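Local coordinates for PAN2-PAN3 deadenylation complex catalytic subunit pan2 (Neurospora crassa, PDB 4CZW), which shortens the poly(A) tails of mRNA as the catalytic exonuclease subunit of the Pan2-Pan3 deadenylation complex, represented here by its pseudo-ubiquitin-protease and nuclease domains, at residues Q55-T60 and F140-I145; A77-L82 and N110-A115; M105-N110 and S471-R476; N136-L141 and T203-L208; D148-P153 and D174-L179. One frame throughout, in Å; residues are numbered along the deposited sequence.

Interaction 1 (Q55-T60 and F140-I145)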
# COMPACT_ATOMS: atom_id res chain seq x y z
N GLN A 55 -4.39 3.44 -3.80
CA GLN A 55 -4.07 3.63 -5.21
C GLN A 55 -3.60 5.06 -5.47
O GLN A 55 -2.56 5.28 -6.09
CB GLN A 55 -5.28 3.32 -6.09
CG GLN A 55 -5.70 1.85 -6.09
CD GLN A 55 -4.81 0.97 -6.95
OE1 GLN A 55 -3.79 1.42 -7.46
NE2 GLN A 55 -5.21 -0.28 -7.11
N VAL A 56 -4.38 6.02 -4.98
CA VAL A 56 -4.07 7.44 -5.18
C VAL A 56 -2.72 7.80 -4.57
O VAL A 56 -1.94 8.54 -5.17
CB VAL A 56 -5.17 8.33 -4.57
CG1 VAL A 56 -4.78 9.79 -4.64
CG2 VAL A 56 -6.50 8.10 -5.28
N MSE A 57 -2.45 7.28 -3.38
CA MSE A 57 -1.18 7.53 -2.71
C MSE A 57 -0.01 6.88 -3.44
O MSE A 57 1.09 7.43 -3.49
CB MSE A 57 -1.22 7.02 -1.27
CG MSE A 57 -2.17 7.79 -0.36
SE MSE A 57 -2.15 7.11 1.47
CE MSE A 57 -0.28 7.46 1.89
N HIS A 58 -0.25 5.70 -4.02
CA HIS A 58 0.80 4.94 -4.70
C HIS A 58 1.33 5.67 -5.93
O HIS A 58 2.52 5.62 -6.22
CB HIS A 58 0.28 3.56 -5.10
CG HIS A 58 1.23 2.80 -5.97
ND1 HIS A 58 1.02 2.61 -7.32
CD2 HIS A 58 2.41 2.18 -5.68
CE1 HIS A 58 2.02 1.91 -7.82
NE2 HIS A 58 2.87 1.64 -6.85
N TYR A 59 0.43 6.33 -6.66
CA TYR A 59 0.83 7.05 -7.86
C TYR A 59 1.16 8.50 -7.54
O TYR A 59 1.19 9.36 -8.42
CB TYR A 59 -0.27 6.96 -8.92
CG TYR A 59 -0.44 5.56 -9.46
CD1 TYR A 59 0.39 5.08 -10.46
CD2 TYR A 59 -1.43 4.72 -8.97
CE1 TYR A 59 0.24 3.79 -10.96
CE2 TYR A 59 -1.58 3.43 -9.46
CZ TYR A 59 -0.74 2.98 -10.45
OH TYR A 59 -0.90 1.70 -10.95
N THR A 60 1.39 8.77 -6.26
CA THR A 60 1.93 10.04 -5.81
C THR A 60 3.41 9.84 -5.49
O THR A 60 3.75 9.37 -4.41
CB THR A 60 1.19 10.59 -4.57
OG1 THR A 60 -0.22 10.60 -4.82
CG2 THR A 60 1.66 12.00 -4.25
N PHE A 140 -5.58 9.86 9.42
CA PHE A 140 -4.93 8.90 10.31
C PHE A 140 -3.60 8.42 9.75
O PHE A 140 -2.60 8.33 10.47
CB PHE A 140 -5.85 7.70 10.56
CG PHE A 140 -5.33 6.74 11.59
CD1 PHE A 140 -5.47 7.00 12.94
CD2 PHE A 140 -4.71 5.56 11.20
CE1 PHE A 140 -5.00 6.11 13.89
CE2 PHE A 140 -4.24 4.67 12.15
CZ PHE A 140 -4.38 4.94 13.49
N LEU A 141 -3.58 8.10 8.45
CA LEU A 141 -2.37 7.61 7.80
C LEU A 141 -1.28 8.67 7.73
O LEU A 141 -0.14 8.41 8.11
CB LEU A 141 -2.69 7.10 6.39
CG LEU A 141 -3.18 5.66 6.29
CD1 LEU A 141 -3.40 5.26 4.84
CD2 LEU A 141 -2.20 4.71 6.97
N PHE A 142 -1.64 9.86 7.26
CA PHE A 142 -0.68 10.96 7.14
C PHE A 142 -0.03 11.30 8.47
O PHE A 142 1.14 11.69 8.52
CB PHE A 142 -1.36 12.20 6.55
CG PHE A 142 -1.32 12.26 5.05
CD1 PHE A 142 -1.95 11.30 4.28
CD2 PHE A 142 -0.65 13.30 4.41
CE1 PHE A 142 -1.91 11.36 2.90
CE2 PHE A 142 -0.61 13.36 3.03
CZ PHE A 142 -1.24 12.39 2.28
N ASP A 143 -0.78 11.14 9.55
CA ASP A 143 -0.26 11.40 10.89
C ASP A 143 0.67 10.27 11.34
O ASP A 143 1.75 10.53 11.87
CB ASP A 143 -1.41 11.56 11.89
CG ASP A 143 -0.92 11.82 13.30
OD1 ASP A 143 0.16 12.44 13.46
OD2 ASP A 143 -1.61 11.40 14.26
N LYS A 144 0.25 9.04 11.11
CA LYS A 144 1.01 7.87 11.56
C LYS A 144 2.32 7.70 10.79
O LYS A 144 3.36 7.46 11.39
CB LYS A 144 0.16 6.60 11.43
CG LYS A 144 -0.89 6.46 12.51
CD LYS A 144 -0.25 6.37 13.89
CE LYS A 144 -1.29 6.24 14.99
NZ LYS A 144 -0.65 6.18 16.33
N ILE A 145 2.26 7.83 9.47
CA ILE A 145 3.46 7.64 8.65
C ILE A 145 4.45 8.79 8.83
O ILE A 145 5.63 8.65 8.51
CB ILE A 145 3.11 7.49 7.16
CG1 ILE A 145 2.62 8.82 6.58
CG2 ILE A 145 2.07 6.40 6.96
CD1 ILE A 145 2.33 8.77 5.09

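Interaction 2 (A77-L82 and N110-A115). With ZN (zinc ion), chain B.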
# COMPACT_ATOMS: atom_id res chain seq x y z
N ALA A 77 9.54 -2.34 13.68
CA ALA A 77 8.31 -1.93 14.34
C ALA A 77 7.12 -2.69 13.77
O ALA A 77 6.99 -2.83 12.55
CB ALA A 77 8.11 -0.43 14.19
N ASP A 78 6.26 -3.18 14.65
CA ASP A 78 5.08 -3.92 14.24
C ASP A 78 3.99 -3.78 15.30
O ASP A 78 4.17 -4.23 16.43
CB ASP A 78 5.42 -5.39 14.01
CG ASP A 78 4.27 -6.18 13.41
OD1 ASP A 78 3.45 -5.58 12.68
OD2 ASP A 78 4.18 -7.40 13.66
N PRO A 79 2.85 -3.16 14.94
CA PRO A 79 2.51 -2.67 13.60
C PRO A 79 3.22 -1.37 13.20
O PRO A 79 3.58 -0.56 14.06
CB PRO A 79 1.00 -2.43 13.70
CG PRO A 79 0.78 -2.10 15.13
CD PRO A 79 1.75 -2.96 15.90
N CYS A 80 3.43 -1.21 11.90
CA CYS A 80 4.07 -0.02 11.34
C CYS A 80 3.49 0.25 9.96
O CYS A 80 3.90 -0.36 8.97
CB CYS A 80 5.58 -0.21 11.26
SG CYS A 80 6.50 1.17 10.56
N LEU A 81 2.53 1.17 9.90
CA LEU A 81 1.75 1.40 8.69
C LEU A 81 2.58 1.90 7.51
O LEU A 81 2.25 1.64 6.36
CB LEU A 81 0.62 2.39 8.97
CG LEU A 81 -0.42 1.92 9.99
CD1 LEU A 81 -1.52 2.96 10.17
CD2 LEU A 81 -1.01 0.58 9.57
N LEU A 82 3.67 2.62 7.80
CA LEU A 82 4.52 3.14 6.74
C LEU A 82 5.28 2.00 6.06
O LEU A 82 5.46 2.01 4.84
CB LEU A 82 5.50 4.18 7.29
CG LEU A 82 6.35 4.89 6.23
CD1 LEU A 82 5.45 5.48 5.15
CD2 LEU A 82 7.20 5.97 6.87
N ASN A 110 -5.68 -2.52 12.05
CA ASN A 110 -6.57 -2.93 13.12
C ASN A 110 -5.86 -3.03 14.47
O ASN A 110 -6.50 -3.01 15.52
CB ASN A 110 -7.22 -4.27 12.78
CG ASN A 110 -8.35 -4.64 13.72
OD1 ASN A 110 -9.03 -3.77 14.26
ND2 ASN A 110 -8.56 -5.94 13.91
N HIS A 111 -4.53 -3.12 14.43
CA HIS A 111 -3.74 -3.24 15.65
C HIS A 111 -2.99 -1.95 15.97
O HIS A 111 -2.32 -1.85 16.99
CB HIS A 111 -2.74 -4.40 15.52
CG HIS A 111 -3.39 -5.74 15.35
ND1 HIS A 111 -4.16 -6.32 16.33
CD2 HIS A 111 -3.37 -6.61 14.31
CE1 HIS A 111 -4.60 -7.49 15.90
NE2 HIS A 111 -4.13 -7.69 14.68
N THR A 112 -3.11 -0.96 15.09
CA THR A 112 -2.44 0.32 15.28
C THR A 112 -3.09 1.11 16.42
O THR A 112 -4.30 1.01 16.63
CB THR A 112 -2.46 1.17 13.98
OG1 THR A 112 -2.04 0.36 12.88
CG2 THR A 112 -1.55 2.38 14.10
N SER A 113 -2.28 1.87 17.15
CA SER A 113 -2.79 2.67 18.26
C SER A 113 -3.77 3.73 17.78
O SER A 113 -3.61 4.30 16.70
CB SER A 113 -1.63 3.33 19.01
OG SER A 113 -0.89 4.19 18.16
N ASN A 114 -4.79 3.98 18.60
CA ASN A 114 -5.81 5.00 18.34
C ASN A 114 -6.64 4.74 17.08
O ASN A 114 -7.38 5.61 16.63
CB ASN A 114 -5.17 6.39 18.25
CG ASN A 114 -4.36 6.73 19.48
OD1 ASN A 114 -4.73 6.38 20.60
ND2 ASN A 114 -3.25 7.42 19.28
N ALA A 115 -6.51 3.55 16.51
CA ALA A 115 -7.27 3.19 15.31
C ALA A 115 -8.74 2.95 15.65
O ALA A 115 -9.62 3.22 14.84
CB ALA A 115 -6.67 1.97 14.64
ZN ZN B . 8.61 0.94 9.69

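Interaction 3 (M105-N110 and S471-R476)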
# COMPACT_ATOMS: atom_id res chain seq x y z
N MSE A 105 -1.73 -5.15 5.52
CA MSE A 105 -1.71 -3.74 5.89
C MSE A 105 -3.01 -3.31 6.58
O MSE A 105 -2.99 -2.46 7.46
CB MSE A 105 -1.45 -2.88 4.65
CG MSE A 105 -2.64 -2.06 4.16
SE MSE A 105 -2.49 -0.20 4.69
CE MSE A 105 -0.73 0.15 3.94
N LEU A 106 -4.12 -3.91 6.18
CA LEU A 106 -5.41 -3.60 6.78
C LEU A 106 -5.55 -4.33 8.11
O LEU A 106 -6.28 -3.90 9.00
CB LEU A 106 -6.56 -3.98 5.84
CG LEU A 106 -6.61 -3.23 4.51
CD1 LEU A 106 -7.75 -3.74 3.64
CD2 LEU A 106 -6.73 -1.73 4.73
N ARG A 107 -4.83 -5.44 8.23
CA ARG A 107 -4.79 -6.20 9.46
C ARG A 107 -3.93 -5.47 10.50
O ARG A 107 -4.26 -5.44 11.68
CB ARG A 107 -4.24 -7.61 9.20
CG ARG A 107 -4.28 -8.54 10.39
CD ARG A 107 -3.89 -9.95 9.97
NE ARG A 107 -4.87 -10.54 9.06
CZ ARG A 107 -4.60 -11.54 8.22
NH1 ARG A 107 -3.38 -12.06 8.17
NH2 ARG A 107 -5.55 -12.01 7.43
N ALA A 108 -2.84 -4.88 10.03
CA ALA A 108 -1.95 -4.11 10.90
C ALA A 108 -2.60 -2.82 11.35
O ALA A 108 -2.35 -2.33 12.46
CB ALA A 108 -0.64 -3.82 10.18
N LEU A 109 -3.44 -2.25 10.49
CA LEU A 109 -4.21 -1.05 10.82
C LEU A 109 -5.11 -1.32 12.02
O LEU A 109 -5.28 -0.46 12.89
CB LEU A 109 -5.04 -0.60 9.62
CG LEU A 109 -5.99 0.58 9.85
CD1 LEU A 109 -5.22 1.88 10.00
CD2 LEU A 109 -7.02 0.69 8.73
N ASN A 110 -5.68 -2.52 12.05
CA ASN A 110 -6.57 -2.93 13.12
C ASN A 110 -5.86 -3.03 14.47
O ASN A 110 -6.50 -3.01 15.52
CB ASN A 110 -7.22 -4.27 12.78
CG ASN A 110 -8.35 -4.64 13.72
OD1 ASN A 110 -9.03 -3.77 14.26
ND2 ASN A 110 -8.56 -5.94 13.91
N SER A 471 -10.69 -17.76 5.59
CA SER A 471 -9.53 -16.89 5.70
C SER A 471 -8.32 -17.65 6.22
O SER A 471 -8.39 -18.30 7.27
CB SER A 471 -9.83 -15.70 6.60
OG SER A 471 -8.69 -14.87 6.77
N HIS A 472 -7.21 -17.57 5.50
CA HIS A 472 -5.98 -18.23 5.90
C HIS A 472 -4.92 -17.23 6.37
O HIS A 472 -5.01 -16.04 6.06
CB HIS A 472 -5.41 -19.08 4.76
CG HIS A 472 -6.22 -20.31 4.46
ND1 HIS A 472 -6.19 -21.43 5.26
CD2 HIS A 472 -7.07 -20.59 3.44
CE1 HIS A 472 -6.99 -22.35 4.75
NE2 HIS A 472 -7.54 -21.87 3.65
N ALA A 473 -3.94 -17.73 7.10
CA ALA A 473 -2.84 -16.90 7.58
C ALA A 473 -1.58 -17.74 7.77
O ALA A 473 -1.66 -18.90 8.16
CB ALA A 473 -3.21 -16.19 8.87
N ILE A 474 -0.43 -17.14 7.49
CA ILE A 474 0.84 -17.83 7.66
C ILE A 474 1.11 -18.13 9.13
O ILE A 474 1.13 -17.22 9.96
CB ILE A 474 2.01 -17.00 7.09
CG1 ILE A 474 1.76 -16.67 5.62
CG2 ILE A 474 3.33 -17.76 7.25
CD1 ILE A 474 1.63 -17.88 4.73
N ALA A 475 1.32 -19.40 9.44
CA ALA A 475 1.63 -19.81 10.80
C ALA A 475 3.09 -20.24 10.91
O ALA A 475 3.68 -20.23 11.99
CB ALA A 475 0.72 -20.94 11.24
N ARG A 476 3.67 -20.60 9.76
CA ARG A 476 5.06 -21.01 9.70
C ARG A 476 5.63 -20.77 8.31
O ARG A 476 4.98 -21.06 7.30
CB ARG A 476 5.21 -22.49 10.08
CG ARG A 476 6.63 -23.01 10.03
CD ARG A 476 6.68 -24.51 10.23
NE ARG A 476 8.05 -25.03 10.14
CZ ARG A 476 8.36 -26.32 10.17
NH1 ARG A 476 7.41 -27.23 10.30
NH2 ARG A 476 9.63 -26.70 10.08

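Interaction 4 (N136-L141 and T203-L208)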
# COMPACT_ATOMS: atom_id res chain seq x y z
N ASN A 136 -11.22 9.90 7.44
CA ASN A 136 -10.52 9.66 8.69
C ASN A 136 -9.20 8.94 8.47
O ASN A 136 -8.19 9.27 9.09
CB ASN A 136 -11.40 8.86 9.65
CG ASN A 136 -12.64 9.61 10.07
OD1 ASN A 136 -12.65 10.84 10.13
ND2 ASN A 136 -13.71 8.88 10.38
N LEU A 137 -9.20 7.96 7.57
CA LEU A 137 -8.01 7.19 7.27
C LEU A 137 -6.92 8.05 6.65
O LEU A 137 -5.74 7.89 6.96
CB LEU A 137 -8.34 6.02 6.34
CG LEU A 137 -7.16 5.12 5.98
CD1 LEU A 137 -6.62 4.41 7.22
CD2 LEU A 137 -7.56 4.12 4.92
N THR A 138 -7.32 8.95 5.76
CA THR A 138 -6.39 9.87 5.11
C THR A 138 -5.67 10.72 6.15
O THR A 138 -4.46 10.93 6.07
CB THR A 138 -7.11 10.79 4.11
OG1 THR A 138 -7.85 10.00 3.17
CG2 THR A 138 -6.10 11.65 3.36
N MSE A 139 -6.42 11.19 7.14
CA MSE A 139 -5.85 11.96 8.24
C MSE A 139 -5.05 11.06 9.18
O MSE A 139 -3.99 11.44 9.66
CB MSE A 139 -6.95 12.69 9.01
CG MSE A 139 -7.68 13.75 8.19
SE MSE A 139 -9.05 14.70 9.19
CE MSE A 139 -10.34 13.26 9.43
N PHE A 140 -5.58 9.86 9.42
CA PHE A 140 -4.93 8.90 10.31
C PHE A 140 -3.60 8.42 9.75
O PHE A 140 -2.60 8.33 10.47
CB PHE A 140 -5.85 7.70 10.56
CG PHE A 140 -5.33 6.74 11.59
CD1 PHE A 140 -5.47 7.00 12.94
CD2 PHE A 140 -4.71 5.56 11.20
CE1 PHE A 140 -5.00 6.11 13.89
CE2 PHE A 140 -4.24 4.67 12.15
CZ PHE A 140 -4.38 4.94 13.49
N LEU A 141 -3.58 8.10 8.45
CA LEU A 141 -2.37 7.61 7.80
C LEU A 141 -1.28 8.67 7.73
O LEU A 141 -0.14 8.41 8.11
CB LEU A 141 -2.69 7.10 6.39
CG LEU A 141 -3.18 5.66 6.29
CD1 LEU A 141 -3.40 5.26 4.84
CD2 LEU A 141 -2.20 4.71 6.97
N THR A 203 -1.33 20.56 10.95
CA THR A 203 -2.22 20.17 9.86
C THR A 203 -1.55 19.24 8.86
O THR A 203 -0.60 19.62 8.18
CB THR A 203 -2.74 21.41 9.10
OG1 THR A 203 -3.44 22.27 10.01
CG2 THR A 203 -3.68 20.99 7.98
N PHE A 204 -2.05 18.01 8.78
CA PHE A 204 -1.57 17.05 7.79
C PHE A 204 -2.47 17.05 6.56
O PHE A 204 -2.00 17.04 5.43
CB PHE A 204 -1.49 15.64 8.38
CG PHE A 204 -0.43 15.47 9.43
CD1 PHE A 204 0.91 15.44 9.08
CD2 PHE A 204 -0.78 15.34 10.77
CE1 PHE A 204 1.89 15.28 10.05
CE2 PHE A 204 0.20 15.18 11.74
CZ PHE A 204 1.53 15.15 11.37
N VAL A 205 -3.78 17.06 6.80
CA VAL A 205 -4.77 17.06 5.73
C VAL A 205 -5.72 18.24 5.88
O VAL A 205 -6.30 18.45 6.94
CB VAL A 205 -5.57 15.74 5.71
CG1 VAL A 205 -6.60 15.77 4.59
CG2 VAL A 205 -4.64 14.55 5.55
N ASN A 206 -5.89 19.00 4.80
CA ASN A 206 -6.77 20.16 4.83
C ASN A 206 -8.19 19.84 4.37
O ASN A 206 -8.42 18.85 3.67
CB ASN A 206 -6.19 21.28 3.97
CG ASN A 206 -4.97 21.93 4.60
OD1 ASN A 206 -3.83 21.57 4.29
ND2 ASN A 206 -5.20 22.88 5.49
N LYS A 207 -9.13 20.69 4.76
CA LYS A 207 -10.53 20.51 4.40
C LYS A 207 -11.04 21.69 3.57
O LYS A 207 -10.76 22.84 3.90
CB LYS A 207 -11.40 20.34 5.64
CG LYS A 207 -10.98 19.20 6.56
CD LYS A 207 -11.87 19.12 7.78
CE LYS A 207 -11.44 18.01 8.72
NZ LYS A 207 -12.31 17.93 9.93
N LEU A 208 -11.78 21.40 2.51
CA LEU A 208 -12.34 22.45 1.66
C LEU A 208 -13.44 23.20 2.40
O LEU A 208 -14.07 22.66 3.31
CB LEU A 208 -12.88 21.86 0.36
CG LEU A 208 -11.86 21.20 -0.57
CD1 LEU A 208 -12.50 20.82 -1.89
CD2 LEU A 208 -10.67 22.12 -0.80

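Interaction 5 (D148-P153 and D174-L179)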
# COMPACT_ATOMS: atom_id res chain seq x y z
N ASP A 148 6.27 7.66 11.84
CA ASP A 148 6.95 6.42 11.47
C ASP A 148 8.21 6.73 10.67
O ASP A 148 9.22 6.05 10.79
CB ASP A 148 6.02 5.51 10.65
CG ASP A 148 4.98 4.82 11.50
OD1 ASP A 148 5.20 4.70 12.73
OD2 ASP A 148 3.96 4.37 10.94
N TYR A 149 8.13 7.78 9.85
CA TYR A 149 9.23 8.17 8.98
C TYR A 149 10.43 8.68 9.77
O TYR A 149 11.58 8.48 9.38
CB TYR A 149 8.77 9.23 7.99
CG TYR A 149 9.82 9.67 7.00
CD1 TYR A 149 10.05 8.95 5.83
CD2 TYR A 149 10.58 10.81 7.22
CE1 TYR A 149 11.01 9.35 4.92
CE2 TYR A 149 11.55 11.22 6.32
CZ TYR A 149 11.75 10.49 5.17
OH TYR A 149 12.71 10.89 4.27
N LYS A 150 10.16 9.34 10.89
CA LYS A 150 11.22 9.94 11.70
C LYS A 150 11.71 8.99 12.79
O LYS A 150 12.66 9.30 13.51
CB LYS A 150 10.73 11.24 12.34
CG LYS A 150 9.52 11.07 13.24
CD LYS A 150 9.01 12.42 13.75
CE LYS A 150 8.61 13.32 12.59
NZ LYS A 150 8.08 14.63 13.07
N GLY A 151 11.07 7.83 12.90
CA GLY A 151 11.46 6.83 13.88
C GLY A 151 12.85 6.29 13.64
O GLY A 151 13.64 6.13 14.57
N THR A 152 13.15 6.02 12.37
CA THR A 152 14.48 5.55 11.98
C THR A 152 14.89 6.23 10.67
O THR A 152 14.06 6.43 9.79
CB THR A 152 14.51 4.01 11.81
OG1 THR A 152 15.76 3.61 11.24
CG2 THR A 152 13.38 3.54 10.90
N PRO A 153 16.18 6.60 10.56
CA PRO A 153 16.70 7.29 9.38
C PRO A 153 16.44 6.53 8.08
O PRO A 153 16.84 5.37 7.97
CB PRO A 153 18.20 7.39 9.66
CG PRO A 153 18.30 7.37 11.14
CD PRO A 153 17.21 6.45 11.61
N ASP A 174 12.55 17.69 9.68
CA ASP A 174 12.27 18.86 8.86
C ASP A 174 11.70 18.45 7.50
O ASP A 174 10.87 19.15 6.93
CB ASP A 174 13.53 19.70 8.65
CG ASP A 174 14.18 20.10 9.96
OD1 ASP A 174 13.47 20.17 10.99
OD2 ASP A 174 15.40 20.36 9.97
N LEU A 175 12.15 17.30 7.01
CA LEU A 175 11.77 16.85 5.68
C LEU A 175 10.32 16.39 5.62
O LEU A 175 9.56 16.83 4.75
CB LEU A 175 12.69 15.72 5.22
CG LEU A 175 12.54 15.36 3.75
CD1 LEU A 175 12.75 16.60 2.90
CD2 LEU A 175 13.50 14.25 3.35
N VAL A 176 9.93 15.51 6.54
CA VAL A 176 8.58 14.97 6.56
C VAL A 176 7.56 16.07 6.86
O VAL A 176 6.39 15.97 6.50
CB VAL A 176 8.44 13.83 7.60
CG1 VAL A 176 8.52 14.37 9.02
CG2 VAL A 176 7.14 13.06 7.39
N LYS A 177 8.02 17.14 7.50
CA LYS A 177 7.17 18.28 7.81
C LYS A 177 6.89 19.10 6.55
O LYS A 177 5.77 19.55 6.33
CB LYS A 177 7.81 19.15 8.89
CG LYS A 177 6.93 20.26 9.41
CD LYS A 177 7.59 20.98 10.58
CE LYS A 177 6.69 22.07 11.14
NZ LYS A 177 6.40 23.11 10.11
N ARG A 178 7.93 19.28 5.74
CA ARG A 178 7.80 20.03 4.50
C ARG A 178 7.00 19.25 3.46
O ARG A 178 6.44 19.82 2.52
CB ARG A 178 9.19 20.39 3.95
CG ARG A 178 9.18 21.31 2.74
CD ARG A 178 10.59 21.75 2.37
NE ARG A 178 10.60 22.62 1.20
CZ ARG A 178 11.69 23.24 0.74
NH1 ARG A 178 12.85 23.10 1.36
NH2 ARG A 178 11.61 24.01 -0.34
N LEU A 179 6.95 17.93 3.63
CA LEU A 179 6.29 17.05 2.68
C LEU A 179 4.79 16.91 2.93
O LEU A 179 4.00 16.86 1.99
CB LEU A 179 6.94 15.66 2.70
CG LEU A 179 8.33 15.55 2.07
CD1 LEU A 179 9.01 14.26 2.50
CD2 LEU A 179 8.23 15.63 0.56

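Interaction 1 (Q55-T60 and F140-I145)
M57, present as selenomethionine, meets three side chains of helix 130-149 by itself. Its SE lies 4.0 Å from CD1 of L141, the two side chains crossing at a slant, while its CE methyl ends 4.3 Å from CE1 of F142 and also 4.3 Å from CD1 of I145. The methyl comes to the F142 ring obliquely. L141, F142 and I145 lie within about a turn on the side of their helix that faces M57, and all four residues are buried, so the contact is wholly apolar and rests on dispersion and the exclusion of water. CG of M57 stands opposite its own carbonyl carbon, the chain runs straight through chi2 (-179°) and bends only at chi3 (62°). This long arm bridges helices whose nearest CA atoms, those of M57 and F142, are 10.4 Å apart. In the second shell, M391 of strand 385-394 also packs on M57, and L81, L82 and L85 of helix 81-94 pack on L141 and I145. Behind M57 the helix gives way to a turn, where OG1 of T60 donates to O of V56 at 2.7 Å. K144, on the same helix as L141, hydrogen-bonds through NZ to OG of S113. Helix 51-58 probably matches the central helix that carries the catalytic cysteine in active ubiquitin-specific proteases; its packing on helix 130-149 thus belongs to the helical core of this pseudo-protease scaffold.

Interaction 2 (A77-L82 and N110-A115)
L81 swings CG to the side opposite its carbonyl carbon (chi1 -63°), and T112 does the same with OG1 (chi1 -49°), which brings the two side chains together tip to tip. CD2 of L81 ends 3.5 Å from OG1 of T112, and its CD1 lies 4.0 Å from the CG2 methyl of T112. The polar need of the hydroxyl is met elsewhere: OG1 of T112 is hydrogen-bonded to O of A108 in the last turn of helix 103-109. Beside this pair P79, which follows a cis peptide bond, sets its ring against backbone: CG is 3.6 Å from O of H111. The next residue turns the other way, as CB of C80 points away from 110-115 and SG binds the zinc ion at 2.3 Å. H70, C75 and C83 complete this three-cysteine, one-histidine site of the pseudo-ubiquitin-protease domain, so P79 and L81, flanking one ligand, pack the metal-binding loop and the first turn of helix 81-94 against the loop after helix 103-109. That loop goes on as a type II turn from T112 to A115. L81 also reaches F140 and L141 on helix 130-149. The ring of H111 leads away from P79 toward the exonuclease domain, where its NE2 hydrogen-bonds to OE2 of E500.

Interaction 3 (M105-N110 and S471-R476)
R107 of the pseudo-protease domain extends its guanidinium toward A473, across the interface with the exonuclease domain. The strand it meets, 471-481, pairs antiparallel with strand 441-451 in the mixed sheet of the RNase H-like, DEDD-type nuclease fold; that partner strand carries D445 and E447, inferred to bind the catalytic metals. Packing is close within each domain and thin between them. On the protease side L109 lies on L81, and M105 on L85 and V88 of helix 81-94, while across the nuclease sheet the backbones of S471 and A473 bond to those of L451 and I449. Between the domains, the axes of helix 105-109 and strand 471-474 stay 13.1 Å apart and run nearly at right angles (86°), and one long side chain spans the gap. R107 does so because CG lies anti to the backbone N (chi1 -174°) and the chain stays extended until it bends at chi3. Its charged end then comes obliquely past the strand at van der Waals or longer range, with no hydrogen bond or salt bridge to it, and it also touches E500, an acidic residue that could help balance its charge. H472 turns its CB away, and its ring meets that of F448 instead. At the tip of R107, NH1 is 4.2 Å from CB of A473, while NH2 lies 4.3 Å from both OG of S471 and O of H472.

Interaction 4 (N136-L141 and T203-L208)
V205 presses its branched side chain against T138 and M139, crossing each at about a right angle. CB of V205 lies 3.8 Å from CG of M139, a selenomethionine, so the valine meets the root of that chain and not its end. Its CG2 methyl turns to the neighbouring residue, 3.9 Å from CG2 of T138 and 3.7 Å from the backbone O of T138. This methyl is available because V205 sets CG1 anti to its own N (chi1 179°), leaving CG2 to face the helix. T138 in turn directs its methyl outward to the valine and its hydroxyl back along the helix, where OG1 bonds to O of V134. Farther out, M139 runs straight to SE and then bends at chi3; there K207 passes across it, again nearly perpendicular, with CE 4.1 Å from SE. K207, extended beyond CG, brings only its aliphatic part to this touch, and it also packs on E272. The strand end is placed from behind: N206 points CB away from the helix and bonds through OD1 to OG1 of T182, and backbone hydrogen bonds of N206 and of L208 with C270 join strand 206-207 to strand 266-270. F142 extends the apolar patch round V205. With helix 130-149 thus laid on an edge of the mixed sheet by mainly apolar contacts, the junction depends on shape fit, hydrophobic inside and grading to solvent at K207.

Interaction 5 (D148-P153 and D174-L179)
Y149 overlaps V176, the two side chains pointing in opposed directions as they pass. CD2 of the tyrosine is 3.7 Å from CB of V176 and 4.1 Å from its CG2, and the valine approaches the ring obliquely. The far end of the ring goes on to L175, whose CD2 methyl lies 3.6 Å from OH of Y149, with the two side chains again at a slant. CG of Y149 stands anti to the backbone N (chi1 -178°), which sends the ring straight out across to helix 172-180. K150 comes from another side: CE is 3.7 Å from CG1 of V176, so the methylene chain shields the valine's second branch while NZ, 4.1 Å from the same CG1, ends the exposed side chain. Here the lysine holds CG between its N and carbonyl carbon (chi1 60°) and bends again at chi3, folding the chain over V176. Around the buried tyrosine, M66 of helix 61-71, L82 of helix 81-94 and E160 of helix 158-163 also touch the side chain. Elsewhere on helix 172-180, K177 is salt-bridged to D183 and R178 makes a cation-pi contact with F164. The side chain of Y149 lies about 5 Å from that of H70, a zinc ligand. The contact joins the C-terminal end of helix 130-149 to helix 172-180, beside the three-cysteine, one-histidine zinc site of the pseudo-protease domain.

Helix 130-149 ties most of the set together: interactions 4, 1 and 5 use it in turn from its middle to its C-terminal end, with the centres of 1 and 4 about 10 Å apart and those of 1 and 5 about 14 Å. Interaction 2 lies within the loop closed by interaction 1 and touches it, as well as interaction 3, whose centre is about 13 Å away. Only interaction 3, its segments 361 residues apart at their closest ends, has a segment in the exonuclease, though H111 of interaction 2 also reaches that domain. The contacts join the helices of the pseudo-protease domain, beside one zinc site, to each other and to the nuclease, consistent with its scaffolding role.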